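Local coordinates for DsbA family protein (Salmonella typhimurium, PDB 7JVE), which acts as a trimeric thioredoxin-like enzyme with both thiol oxidase and disulfide isomerase activities, at residues A82-V87 / P112-I117; P75-N80 / F116-F121; D91-W96 / S125-V130; A67-S72 / V220-T225. All coordinates share one frame; numbering follows the deposited sequence.

Overall arrangement
Contacts 1, 2 and 4 gather round the central sheet of the thioredoxin-like domain, their centres about 8 to 10 Å apart, whereas the centre of contact 3 is about 18 to 25 Å from theirs, beside the redox disulfide. Contacts 1 and 2 share Phe-116 and Ile-117 and hold the two sides of strand 115-120: parallel and mostly buried in contact 1, antiparallel and only partly buried in contact 2, where the sheet reaches an outermost strand. Both rest on backbone hydrogen bonds. Contact 4, also buried, is mainly apolar, with no hydrogen bond between its segments, and lays the end of helix 66-69 on strand 218-223. Contact 3 is buried too, but depends on a salt bridge.

Contact 1: residues A82-V87 / P112-I117; sequences AKAAVV and PDTRFI
With CG1 of Val-86 anti to its backbone N (chi1 176°) and CG of Phe-116 anti to its carbonyl carbon (chi1 -68°), these two side chains, which the pairing of the strands puts on one face of the sheet, lie side by side. Val-86 CB lies 3.7 Å from Phe-116 CD2, oblique to the ring, while Val-86 CG2 reaches on to CE2 and to the methyl CG2 of Thr-114. On the other face, Ile-117 (CG1 anti to the carbonyl carbon) sends CD1 to Val-87 CG2 at 4.2 Å and against one face of the Arg-115 guanidinium. The extended Arg-115 chain leads away from strand 84-90 to the carbonyls of Leu-70 and Ser-71 and to Gln-224 OE1. Three backbone bonds join the strands: Arg-115 N to Ala-84 O (3.0 Å), Val-86 N to Arg-115 O (2.8 Å), nearly along the C=O axis, and Ile-117 N to Val-86 O (2.9 Å, 173° at the hydrogen). Before the strands pair, Ala-82 CB sits 3.2 Å from Asp-113 O, and two waters, bound to Lys-83 N and Ala-84 N, both donate to that carbonyl. Ile-249 of helix 242-253 packs on Val-86 and Thr-114. Ala-85, Val-86 and Val-87 pair in parallel with Arg-115, Phe-116 and Ile-117, as expected of the beta-alpha-beta crossover through helix 95-110 in a thioredoxin fold.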
loop_
_atom_site.group_PDB
_atom_site.type_symbol
_atom_site.label_atom_id
_atom_site.label_comp_id
_atom_site.label_asym_id
_atom_site.label_seq_id
_atom_site.Cartn_x
_atom_site.Cartn_y
_atom_site.Cartn_z
ATOM N N ALA A 82 -0.362 40.089 8.044
ATOM C CA ALA A 82 0.824 39.261 8.218
ATOM C C ALA A 82 1.614 39.153 6.922
ATOM O O ALA A 82 1.050 39.128 5.818
ATOM C CB ALA A 82 0.453 37.850 8.683
ATOM N N LYS A 83 2.938 39.039 7.066
ATOM C CA LYS A 83 3.764 38.945 5.874
ATOM C C LYS A 83 3.634 37.569 5.242
ATOM O O LYS A 83 3.730 37.448 4.015
ATOM C CB LYS A 83 5.230 39.227 6.177
ATOM C CG LYS A 83 6.020 39.387 4.882
ATOM C CD LYS A 83 7.472 39.746 5.045
ATOM C CE LYS A 83 8.110 40.081 3.669
ATOM N NZ LYS A 83 9.579 40.342 3.827
ATOM N N ALA A 84 3.362 36.532 6.044
ATOM C CA ALA A 84 3.167 35.182 5.525
ATOM C C ALA A 84 1.806 34.622 5.923
ATOM O O ALA A 84 1.286 34.890 7.016
ATOM C CB ALA A 84 4.260 34.226 6.005
ATOM N N ALA A 85 1.251 33.812 5.026
ATOM C CA ALA A 85 0.003 33.113 5.269
ATOM C C ALA A 85 0.174 31.612 5.056
ATOM O O ALA A 85 0.960 31.153 4.219
ATOM C CB ALA A 85 -1.120 33.639 4.369
ATOM N N VAL A 86 -0.588 30.856 5.838
ATOM C CA VAL A 86 -0.694 29.410 5.726
ATOM C C VAL A 86 -2.164 29.137 5.486
ATOM O O VAL A 86 -2.993 29.401 6.361
ATOM C CB VAL A 86 -0.196 28.696 6.990
ATOM C CG1 VAL A 86 -0.423 27.181 6.885
ATOM C CG2 VAL A 86 1.255 29.033 7.238
ATOM N N VAL A 87 -2.497 28.648 4.296
ATOM C CA VAL A 87 -3.873 28.386 3.898
ATOM C C VAL A 87 -4.107 26.889 4.019
ATOM O O VAL A 87 -3.350 26.094 3.450
ATOM C CB VAL A 87 -4.133 28.880 2.462
ATOM C CG1 VAL A 87 -5.599 28.715 2.089
ATOM C CG2 VAL A 87 -3.707 30.319 2.313
ATOM N N PRO A 112 2.693 33.696 16.083
ATOM C CA PRO A 112 1.588 34.650 16.278
ATOM C C PRO A 112 1.574 35.772 15.254
ATOM O O PRO A 112 0.558 36.468 15.122
ATOM C CB PRO A 112 1.844 35.194 17.684
ATOM C CG PRO A 112 3.324 35.107 17.832
ATOM C CD PRO A 112 3.702 33.810 17.150
ATOM N N ASP A 113 2.664 35.947 14.528
ATOM C CA ASP A 113 2.838 36.971 13.509
ATOM C C ASP A 113 2.359 36.534 12.132
ATOM O O ASP A 113 2.408 37.340 11.196
ATOM C CB ASP A 113 4.319 37.331 13.434
ATOM C CG ASP A 113 5.186 36.127 13.021
ATOM O OD1 ASP A 113 6.055 36.307 12.134
ATOM O OD2 ASP A 113 4.977 35.004 13.551
ATOM N N THR A 114 1.924 35.280 11.980
ATOM C CA THR A 114 1.591 34.698 10.692
ATOM C C THR A 114 0.090 34.463 10.621
ATOM O O THR A 114 -0.558 34.162 11.624
ATOM C CB THR A 114 2.373 33.388 10.482
ATOM O OG1 THR A 114 3.770 33.672 10.327
ATOM C CG2 THR A 114 1.883 32.609 9.269
ATOM N N ARG A 115 -0.471 34.634 9.433
ATOM C CA ARG A 115 -1.903 34.485 9.235
ATOM C C ARG A 115 -2.233 33.045 8.841
ATOM O O ARG A 115 -1.649 32.507 7.891
ATOM C CB ARG A 115 -2.396 35.464 8.163
ATOM C CG ARG A 115 -3.899 35.535 8.018
ATOM C CD ARG A 115 -4.321 36.481 6.906
ATOM N NE ARG A 115 -5.758 36.405 6.673
ATOM C CZ ARG A 115 -6.326 36.495 5.476
ATOM N NH1 ARG A 115 -5.569 36.665 4.397
ATOM N NH2 ARG A 115 -7.647 36.387 5.351
ATOM N N PHE A 116 -3.167 32.429 9.567
ATOM C CA PHE A 116 -3.616 31.074 9.270
ATOM C C PHE A 116 -5.063 31.134 8.790
ATOM O O PHE A 116 -5.945 31.618 9.509
ATOM C CB PHE A 116 -3.463 30.161 10.486
ATOM C CG PHE A 116 -2.028 29.885 10.865
ATOM C CD1 PHE A 116 -1.285 30.834 11.566
ATOM C CD2 PHE A 116 -1.415 28.675 10.518
ATOM C CE1 PHE A 116 0.046 30.583 11.927
ATOM C CE2 PHE A 116 -0.098 28.414 10.880
ATOM C CZ PHE A 116 0.642 29.369 11.579
ATOM N N ILE A 117 -5.284 30.683 7.557
ATOM C CA ILE A 117 -6.561 30.785 6.874
ATOM C C ILE A 117 -7.148 29.387 6.756
ATOM O O ILE A 117 -6.444 28.438 6.400
ATOM C CB ILE A 117 -6.381 31.443 5.490
ATOM C CG1 ILE A 117 -5.636 32.781 5.642
ATOM C CG2 ILE A 117 -7.719 31.614 4.803
ATOM C CD1 ILE A 117 -5.487 33.578 4.348
HETATM O O HOH W 1 4.130 39.350 9.766
HETATM O O HOH W 2 4.099 36.397 8.673
#

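Contact 2: residues P75-N80 / F116-F121; sequences PSVGPN and FIFKEF
Backbone hydrogen bonds carry most of this short antiparallel pairing. Val-77 and Phe-116 form the hydrogen-bonded pair: Phe-116 N gives a nearly straight bond to Val-77 O (2.8 Å, 169° at the hydrogen), and Val-77 N returns one to Phe-116 O (3.0 Å), both donors lying in the carbonyl planes. Beyond the non-hydrogen-bonded pair Ser-76 and Ile-117, Phe-118 N bonds to Pro-75 O at 2.9 Å, nearly along the C=O axis. Weaker CA-H...O contacts fill the gaps, with Ser-76 CA 2.9 Å from Phe-116 O and Ile-117 CA facing Pro-75 O at 3.6 Å.

Among the side chains, Phe-118 turns its ring edge to the partner strand. Its CD1 comes within 3.5 Å of Pro-75 O, which lies in the ring plane, so this carbonyl meets both the amide and the aromatic edge of one residue. Val-77 crosses Phe-116 obliquely and sets CG2, held between the backbone N and the carbonyl carbon, 3.9 Å from Phe-116 CB; the same methyl reaches the edge of the Phe-118 ring. On the other face, Ser-76 CB touches Ile-117 CG1 at 4.1 Å. Pro-75 brings CD to Phe-118 O.

Ser-76 OG takes a weak hydrogen bond from Arg-115 NE. Tyr-150 and His-154 of helix 147-159 meet Phe-118 edge-to-face, and Trp-142 of helix 128-145 packs on Pro-75. Strand 76-77 is an outermost strand of the sheet within this chain, and strand 84-90 flanks the other side of strand 115-120.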
loop_
_atom_site.group_PDB
_atom_site.type_symbol
_atom_site.label_atom_id
_atom_site.label_comp_id
_atom_site.label_asym_id
_atom_site.label_seq_id
_atom_site.Cartn_x
_atom_site.Cartn_y
_atom_site.Cartn_z
ATOM N N PRO A 75 -12.378 32.294 7.512
ATOM C CA PRO A 75 -11.920 32.469 8.896
ATOM C C PRO A 75 -10.400 32.396 8.943
ATOM O O PRO A 75 -9.776 31.586 8.253
ATOM C CB PRO A 75 -12.574 31.302 9.654
ATOM C CG PRO A 75 -13.643 30.781 8.740
ATOM C CD PRO A 75 -13.251 31.125 7.328
ATOM N N SER A 76 -9.803 33.245 9.774
ATOM C CA SER A 76 -8.362 33.186 9.986
ATOM C C SER A 76 -8.035 33.605 11.409
ATOM O O SER A 76 -8.873 34.155 12.125
ATOM C CB SER A 76 -7.605 34.068 8.990
ATOM O OG SER A 76 -7.899 35.438 9.196
ATOM N N VAL A 77 -6.814 33.275 11.825
ATOM C CA VAL A 77 -6.189 33.843 13.007
ATOM C C VAL A 77 -4.836 34.385 12.578
ATOM O O VAL A 77 -4.324 34.053 11.510
ATOM C CB VAL A 77 -6.022 32.823 14.146
ATOM C CG1 VAL A 77 -7.399 32.341 14.647
ATOM C CG2 VAL A 77 -5.114 31.652 13.692
ATOM N N GLY A 78 -4.244 35.207 13.446
ATOM C CA GLY A 78 -3.051 35.932 13.098
ATOM C C GLY A 78 -3.401 37.253 12.437
ATOM O O GLY A 78 -4.551 37.495 12.054
ATOM N N PRO A 79 -2.415 38.134 12.285
ATOM C CA PRO A 79 -2.711 39.479 11.759
ATOM C C PRO A 79 -3.177 39.427 10.308
ATOM O O PRO A 79 -2.690 38.622 9.503
ATOM C CB PRO A 79 -1.383 40.234 11.901
ATOM C CG PRO A 79 -0.339 39.207 12.233
ATOM C CD PRO A 79 -1.005 37.943 12.669
ATOM N N ASN A 80 -4.146 40.291 9.987
ATOM C CA ASN A 80 -4.697 40.301 8.632
ATOM C C ASN A 80 -3.647 40.684 7.602
ATOM O O ASN A 80 -3.719 40.227 6.457
ATOM C CB ASN A 80 -5.884 41.260 8.521
ATOM C CG ASN A 80 -6.993 40.919 9.484
ATOM O OD1 ASN A 80 -7.393 39.750 9.634
ATOM N ND2 ASN A 80 -7.522 41.948 10.136
ATOM N N PHE A 116 -3.167 32.429 9.567
ATOM C CA PHE A 116 -3.616 31.074 9.270
ATOM C C PHE A 116 -5.063 31.134 8.790
ATOM O O PHE A 116 -5.945 31.618 9.509
ATOM C CB PHE A 116 -3.463 30.161 10.486
ATOM C CG PHE A 116 -2.028 29.885 10.865
ATOM C CD1 PHE A 116 -1.285 30.834 11.566
ATOM C CD2 PHE A 116 -1.415 28.675 10.518
ATOM C CE1 PHE A 116 0.046 30.583 11.927
ATOM C CE2 PHE A 116 -0.098 28.414 10.880
ATOM C CZ PHE A 116 0.642 29.369 11.579
ATOM N N ILE A 117 -5.284 30.683 7.557
ATOM C CA ILE A 117 -6.561 30.785 6.874
ATOM C C ILE A 117 -7.148 29.387 6.756
ATOM O O ILE A 117 -6.444 28.438 6.400
ATOM C CB ILE A 117 -6.381 31.443 5.490
ATOM C CG1 ILE A 117 -5.636 32.781 5.642
ATOM C CG2 ILE A 117 -7.719 31.614 4.803
ATOM C CD1 ILE A 117 -5.487 33.578 4.348
ATOM N N PHE A 118 -8.435 29.262 7.048
ATOM C CA PHE A 118 -9.116 27.973 7.136
ATOM C C PHE A 118 -10.053 27.792 5.946
ATOM O O PHE A 118 -11.017 28.552 5.784
ATOM C CB PHE A 118 -9.891 27.881 8.455
ATOM C CG PHE A 118 -8.994 27.828 9.680
ATOM C CD1 PHE A 118 -8.449 28.988 10.205
ATOM C CD2 PHE A 118 -8.687 26.607 10.289
ATOM C CE1 PHE A 118 -7.611 28.945 11.335
ATOM C CE2 PHE A 118 -7.859 26.548 11.414
ATOM C CZ PHE A 118 -7.312 27.720 11.933
ATOM N N LYS A 119 -9.785 26.794 5.120
ATOM C CA LYS A 119 -10.627 26.512 3.951
ATOM C C LYS A 119 -11.326 25.167 4.161
ATOM O O LYS A 119 -10.794 24.120 3.802
ATOM C CB LYS A 119 -9.793 26.494 2.655
ATOM C CG LYS A 119 -9.001 27.747 2.419
ATOM C CD LYS A 119 -9.935 28.905 2.064
ATOM C CE LYS A 119 -9.202 29.987 1.306
ATOM N NZ LYS A 119 -10.110 31.078 0.873
ATOM N N GLU A 120 -12.530 25.209 4.729
ATOM C CA GLU A 120 -13.326 24.002 4.929
ATOM C C GLU A 120 -13.901 23.529 3.599
ATOM O O GLU A 120 -14.467 24.334 2.850
ATOM C CB GLU A 120 -14.462 24.284 5.908
ATOM C CG GLU A 120 -14.002 24.562 7.312
ATOM C CD GLU A 120 -15.105 25.102 8.204
ATOM O OE1 GLU A 120 -16.194 24.513 8.212
ATOM O OE2 GLU A 120 -14.869 26.097 8.926
ATOM N N PHE A 121 -13.771 22.228 3.313
ATOM C CA PHE A 121 -14.307 21.651 2.089
ATOM C C PHE A 121 -14.604 20.171 2.312
ATOM O O PHE A 121 -14.113 19.570 3.276
ATOM C CB PHE A 121 -13.342 21.859 0.900
ATOM C CG PHE A 121 -12.187 20.860 0.835
ATOM C CD1 PHE A 121 -11.250 20.788 1.851
ATOM C CD2 PHE A 121 -12.020 20.033 -0.272
ATOM C CE1 PHE A 121 -10.167 19.879 1.791
ATOM C CE2 PHE A 121 -10.947 19.127 -0.345
ATOM C CZ PHE A 121 -10.020 19.047 0.700
#

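Contact 3: residues D91-W96 / S125-V130; sequences DYQCSW and SSRWPV. With EDO (1,2-ethanediol), chain H.
The Arg-127 guanidinium carries Gln-93 CB over one face, 3.7 Å above the plane and offset toward the rim, and meets Asp-91 OD2 at its edge. The carboxylate is turned 78° to the guanidinium, so although OD2 lies in the arginine's plane, Arg-127 NH1 approaches it from above the plane of the acid. The salt bridge is 3.2 Å from NH1 to OD2 and nearly straight, 172° at the hydrogen. Arg-127 CD also packs against OD2, at 3.1 Å. The Trp-96 ring takes Cys-94 SG over one face, offset toward the rim, and the Trp-128 ring similarly takes O1 of an ethanediol, probably from the crystallisation liquor.

Torsions set this up: Asp-91 holds CG anti to its backbone N (chi1 -179°), and the Arg-127 chain runs extended from CG to NE. Asp-91 OD1 accepts from Gln-93 N at 2.8 Å, an Asx turn within the type I turn that ends at Cys-94. That residue is the N-cap of helix 95-110 and is disulfide-bonded to Cys-97, the CxxC active-site arrangement of thioredoxin-like enzymes. The salt bridge to Arg-127 ties this turn to the segment leading into helix 128-145.

Asp-91 OD2 also accepts from Ile-123 N, and Arg-127 NH2 forms a second salt bridge, with Glu-164, whose other oxygen binds Ser-95 N. Arg-127 and the Ile-123 N-H would be expected to favour the ionised form of Asp-91, though Glu-164 shares the arginine. Gln-93 crosses Val-130 at about a right angle, NE2 lying 3.7 Å from Val-130 CG1, while its OE1 accepts from Leu-167 N.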
loop_
_atom_site.group_PDB
_atom_site.type_symbol
_atom_site.label_atom_id
_atom_site.label_comp_id
_atom_site.label_asym_id
_atom_site.label_seq_id
_atom_site.Cartn_x
_atom_site.Cartn_y
_atom_site.Cartn_z
ATOM N N ASP A 91 -11.069 18.802 5.723
ATOM C CA ASP A 91 -12.412 18.285 5.948
ATOM C C ASP A 91 -12.454 17.814 7.400
ATOM O O ASP A 91 -11.521 17.141 7.858
ATOM C CB ASP A 91 -12.688 17.142 4.951
ATOM C CG ASP A 91 -14.082 16.520 5.076
ATOM O OD1 ASP A 91 -14.737 16.604 6.147
ATOM O OD2 ASP A 91 -14.504 15.899 4.063
ATOM N N TYR A 92 -13.500 18.193 8.141
ATOM C CA TYR A 92 -13.558 17.751 9.528
ATOM C C TYR A 92 -13.600 16.226 9.657
ATOM O O TYR A 92 -13.201 15.695 10.699
ATOM C CB TYR A 92 -14.753 18.364 10.256
ATOM C CG TYR A 92 -14.548 19.811 10.639
ATOM C CD1 TYR A 92 -13.632 20.169 11.638
ATOM C CD2 TYR A 92 -15.256 20.822 10.007
ATOM C CE1 TYR A 92 -13.438 21.489 11.995
ATOM C CE2 TYR A 92 -15.070 22.162 10.356
ATOM C CZ TYR A 92 -14.159 22.489 11.347
ATOM O OH TYR A 92 -13.980 23.812 11.703
ATOM N N GLN A 93 -14.056 15.504 8.635
ATOM C CA GLN A 93 -14.105 14.049 8.706
ATOM C C GLN A 93 -12.884 13.379 8.094
ATOM O O GLN A 93 -12.821 12.151 8.037
ATOM C CB GLN A 93 -15.378 13.537 8.046
ATOM C CG GLN A 93 -16.586 13.904 8.849
ATOM C CD GLN A 93 -17.793 13.122 8.440
ATOM O OE1 GLN A 93 -18.019 12.011 8.940
ATOM N NE2 GLN A 93 -18.594 13.689 7.528
ATOM N N CYS A 94 -11.910 14.151 7.655
ATOM C CA CYS A 94 -10.616 13.594 7.282
ATOM C C CYS A 94 -9.878 13.124 8.533
ATOM O O CYS A 94 -9.505 13.942 9.383
ATOM C CB CYS A 94 -9.814 14.651 6.538
ATOM S SG CYS A 94 -8.214 14.094 6.124
ATOM N N SER A 95 -9.641 11.812 8.641
ATOM C CA SER A 95 -9.077 11.265 9.872
ATOM C C SER A 95 -7.640 11.729 10.112
ATOM O O SER A 95 -7.245 11.916 11.267
ATOM C CB SER A 95 -9.150 9.727 9.873
ATOM O OG SER A 95 -8.360 9.135 8.854
ATOM N N TRP A 96 -6.839 11.943 9.066
ATOM C CA TRP A 96 -5.490 12.415 9.359
ATOM C C TRP A 96 -5.401 13.937 9.508
ATOM O O TRP A 96 -4.493 14.420 10.202
ATOM C CB TRP A 96 -4.494 11.904 8.312
ATOM C CG TRP A 96 -4.540 12.571 6.969
ATOM C CD1 TRP A 96 -3.692 13.542 6.502
ATOM C CD2 TRP A 96 -5.443 12.272 5.898
ATOM N NE1 TRP A 96 -4.030 13.880 5.206
ATOM C CE2 TRP A 96 -5.101 13.116 4.813
ATOM C CE3 TRP A 96 -6.509 11.375 5.749
ATOM C CZ2 TRP A 96 -5.792 13.092 3.591
ATOM C CZ3 TRP A 96 -7.202 11.347 4.523
ATOM C CH2 TRP A 96 -6.834 12.202 3.463
ATOM N N SER A 125 -18.660 13.573 -1.954
ATOM C CA SER A 125 -20.007 14.092 -2.170
ATOM C C SER A 125 -20.915 13.871 -0.956
ATOM O O SER A 125 -21.660 14.775 -0.555
ATOM C CB SER A 125 -20.590 13.426 -3.421
ATOM O OG SER A 125 -21.998 13.531 -3.415
ATOM N N SER A 126 -20.865 12.678 -0.348
ATOM C CA SER A 126 -21.729 12.394 0.796
ATOM C C SER A 126 -21.391 13.256 2.008
ATOM O O SER A 126 -22.186 13.313 2.960
ATOM C CB SER A 126 -21.643 10.912 1.194
ATOM O OG SER A 126 -20.314 10.579 1.552
ATOM N N ARG A 127 -20.241 13.929 2.010
ATOM C CA ARG A 127 -19.937 14.768 3.158
ATOM C C ARG A 127 -20.539 16.165 3.069
ATOM O O ARG A 127 -20.524 16.885 4.072
ATOM C CB ARG A 127 -18.425 14.848 3.364
ATOM C CG ARG A 127 -17.851 13.463 3.608
ATOM C CD ARG A 127 -16.456 13.506 4.111
ATOM N NE ARG A 127 -15.959 12.155 4.313
ATOM C CZ ARG A 127 -14.693 11.878 4.549
ATOM N NH1 ARG A 127 -13.811 12.867 4.620
ATOM N NH2 ARG A 127 -14.313 10.622 4.697
ATOM N N TRP A 128 -21.102 16.556 1.930
ATOM C CA TRP A 128 -21.585 17.929 1.784
ATOM C C TRP A 128 -22.546 18.351 2.885
ATOM O O TRP A 128 -22.360 19.443 3.439
ATOM C CB TRP A 128 -22.214 18.100 0.400
ATOM C CG TRP A 128 -21.189 18.221 -0.646
ATOM C CD1 TRP A 128 -20.116 17.399 -0.842
ATOM C CD2 TRP A 128 -21.119 19.220 -1.655
ATOM N NE1 TRP A 128 -19.391 17.824 -1.916
ATOM C CE2 TRP A 128 -19.977 18.949 -2.430
ATOM C CE3 TRP A 128 -21.915 20.321 -1.985
ATOM C CZ2 TRP A 128 -19.601 19.738 -3.521
ATOM C CZ3 TRP A 128 -21.548 21.105 -3.081
ATOM C CH2 TRP A 128 -20.397 20.807 -3.830
ATOM N N PRO A 129 -23.553 17.560 3.274
ATOM C CA PRO A 129 -24.441 18.032 4.360
ATOM C C PRO A 129 -23.709 18.300 5.676
ATOM O O PRO A 129 -23.926 19.351 6.299
ATOM C CB PRO A 129 -25.486 16.904 4.472
ATOM C CG PRO A 129 -25.434 16.171 3.140
ATOM C CD PRO A 129 -23.986 16.262 2.715
ATOM N N VAL A 130 -22.814 17.407 6.100
ATOM C CA VAL A 130 -22.084 17.608 7.354
ATOM C C VAL A 130 -21.034 18.714 7.214
ATOM O O VAL A 130 -20.933 19.599 8.076
ATOM C CB VAL A 130 -21.464 16.281 7.837
ATOM C CG1 VAL A 130 -20.508 16.515 8.978
ATOM C CG2 VAL A 130 -22.577 15.332 8.290
HETATM C C1 EDO H . -22.626 16.943 -4.574
HETATM O O1 EDO H . -21.347 16.321 -4.538
HETATM C C2 EDO H . -23.351 16.602 -3.275
HETATM O O2 EDO H . -24.617 17.289 -3.238
#

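Contact 4: residues A67-S72 / V220-T225; sequences AELLSS and VVMPQT
Leu-70 and Met-222 reach toward each other tip to tip, Leu-70 CD2 lying 4.2 Å from Met-222 SD. Leu-69 instead crosses Met-222 at about a right angle and brings CD1 to the same sulfur, at 3.9 Å. Two consecutive leucines, both with CG anti to the carbonyl carbon, thus pack against one sulfur from different directions. Met-222 presents SD by holding CG in the crowded position between backbone N and carbonyl carbon (chi1 66°) with chi2 extended; the bend at chi3 turns only the CE methyl. The second methyl of Leu-69, CD2, extends to Val-220 CG2 at 4.3 Å, so the leucine spans two side chains on the same face of the strand.

Leu-70 meets Gln-224 obliquely. Its CD1 rests 3.7 Å from Gln-224 O, and its CB and CD1 both lie 4.1 Å from OE1, touching the amide oxygen without any hydrogen bond between the two segments. The amide is held from elsewhere: NE2 donates to the carbonyls of Ala-82 and Asn-80, while OE1 is taken up by Arg-115. A bend at chi2 (-147°) turns the Gln-224 amide toward Leu-70.

Ala-62 of helix 37-64 covers both Leu-69 and Val-220, and Leu-207 of helix 199-210 adds to the cover on Leu-69. Leu-69 also touches Val-87, and Leu-70 touches Ala-85, so the end of helix 66-69 lies across strands 84-90 and 218-223, which are neighbours in the central sheet.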
loop_
_atom_site.group_PDB
_atom_site.type_symbol
_atom_site.label_atom_id
_atom_site.label_comp_id
_atom_site.label_asym_id
_atom_site.label_seq_id
_atom_site.Cartn_x
_atom_site.Cartn_y
_atom_site.Cartn_z
ATOM N N ALA A 67 -5.581 35.792 -4.653
ATOM C CA ALA A 67 -6.634 36.594 -4.042
ATOM C C ALA A 67 -7.671 35.703 -3.374
ATOM O O ALA A 67 -8.119 35.986 -2.253
ATOM C CB ALA A 67 -7.283 37.525 -5.074
ATOM N N GLU A 68 -8.051 34.616 -4.037
ATOM C CA GLU A 68 -9.005 33.689 -3.453
ATOM C C GLU A 68 -8.403 32.990 -2.240
ATOM O O GLU A 68 -9.068 32.839 -1.210
ATOM C CB GLU A 68 -9.440 32.670 -4.512
ATOM C CG GLU A 68 -10.219 33.312 -5.653
ATOM C CD GLU A 68 -9.333 33.714 -6.851
ATOM O OE1 GLU A 68 -9.718 33.409 -8.003
ATOM O OE2 GLU A 68 -8.234 34.287 -6.662
ATOM N N LEU A 69 -7.144 32.549 -2.349
ATOM C CA LEU A 69 -6.491 31.868 -1.235
ATOM C C LEU A 69 -6.454 32.746 0.011
ATOM O O LEU A 69 -6.593 32.249 1.134
ATOM C CB LEU A 69 -5.075 31.456 -1.632
ATOM C CG LEU A 69 -4.933 30.278 -2.601
ATOM C CD1 LEU A 69 -3.518 30.211 -3.149
ATOM C CD2 LEU A 69 -5.309 28.968 -1.936
ATOM N N LEU A 70 -6.250 34.052 -0.163
ATOM C CA LEU A 70 -6.062 34.968 0.952
ATOM C C LEU A 70 -7.310 35.782 1.259
ATOM O O LEU A 70 -7.239 36.722 2.058
ATOM C CB LEU A 70 -4.884 35.902 0.683
ATOM C CG LEU A 70 -3.617 35.214 0.196
ATOM C CD1 LEU A 70 -2.525 36.231 -0.015
ATOM C CD2 LEU A 70 -3.201 34.147 1.165
ATOM N N SER A 71 -8.442 35.428 0.648
ATOM C CA SER A 71 -9.717 36.105 0.865
ATOM C C SER A 71 -9.944 36.410 2.342
ATOM O O SER A 71 -9.755 35.550 3.203
ATOM C CB SER A 71 -10.856 35.224 0.338
ATOM O OG SER A 71 -12.108 35.774 0.706
ATOM N N SER A 72 -10.329 37.651 2.631
ATOM C CA SER A 72 -10.727 37.969 3.995
ATOM C C SER A 72 -12.107 37.412 4.345
ATOM O O SER A 72 -12.578 37.656 5.458
ATOM C CB SER A 72 -10.728 39.483 4.210
ATOM O OG SER A 72 -11.525 40.097 3.221
ATOM N N VAL A 220 -1.102 25.651 1.676
ATOM C CA VAL A 220 -0.377 26.606 0.849
ATOM C C VAL A 220 0.243 27.652 1.762
ATOM O O VAL A 220 -0.467 28.339 2.515
ATOM C CB VAL A 220 -1.265 27.297 -0.194
ATOM C CG1 VAL A 220 -0.367 28.063 -1.179
ATOM C CG2 VAL A 220 -2.158 26.291 -0.902
ATOM N N VAL A 221 1.557 27.794 1.670
ATOM C CA VAL A 221 2.321 28.750 2.455
ATOM C C VAL A 221 2.962 29.734 1.480
ATOM O O VAL A 221 3.691 29.325 0.569
ATOM C CB VAL A 221 3.375 28.044 3.316
ATOM C CG1 VAL A 221 3.987 29.017 4.312
ATOM C CG2 VAL A 221 2.731 26.814 4.015
ATOM N N MET A 222 2.694 31.022 1.669
ATOM C CA MET A 222 3.054 32.023 0.680
ATOM C C MET A 222 3.078 33.397 1.326
ATOM O O MET A 222 2.355 33.636 2.305
ATOM C CB MET A 222 2.068 31.995 -0.491
ATOM C CG MET A 222 0.677 32.417 -0.096
ATOM S SD MET A 222 -0.569 32.133 -1.366
ATOM C CE MET A 222 0.258 32.711 -2.854
ATOM N N PRO A 223 3.900 34.315 0.817
ATOM C CA PRO A 223 3.790 35.716 1.235
ATOM C C PRO A 223 2.452 36.282 0.796
ATOM O O PRO A 223 1.889 35.888 -0.225
ATOM C CB PRO A 223 4.952 36.414 0.506
ATOM C CG PRO A 223 5.818 35.299 -0.016
ATOM C CD PRO A 223 4.893 34.145 -0.256
ATOM N N GLN A 224 1.945 37.229 1.580
ATOM C CA GLN A 224 0.653 37.806 1.250
ATOM C C GLN A 224 0.773 38.900 0.198
ATOM O O GLN A 224 -0.142 39.062 -0.616
ATOM C CB GLN A 224 -0.010 38.344 2.513
ATOM C CG GLN A 224 -0.428 37.274 3.528
ATOM C CD GLN A 224 -1.687 37.672 4.267
ATOM O OE1 GLN A 224 -2.773 37.225 3.928
ATOM N NE2 GLN A 224 -1.547 38.549 5.259
ATOM N N THR A 225 1.879 39.650 0.190
ATOM C CA THR A 225 2.051 40.736 -0.767
ATOM C C THR A 225 2.360 40.138 -2.124
ATOM O O THR A 225 3.211 39.253 -2.242
ATOM C CB THR A 225 3.218 41.646 -0.397
ATOM O OG1 THR A 225 4.428 40.883 -0.485
ATOM C CG2 THR A 225 3.036 42.191 1.022
#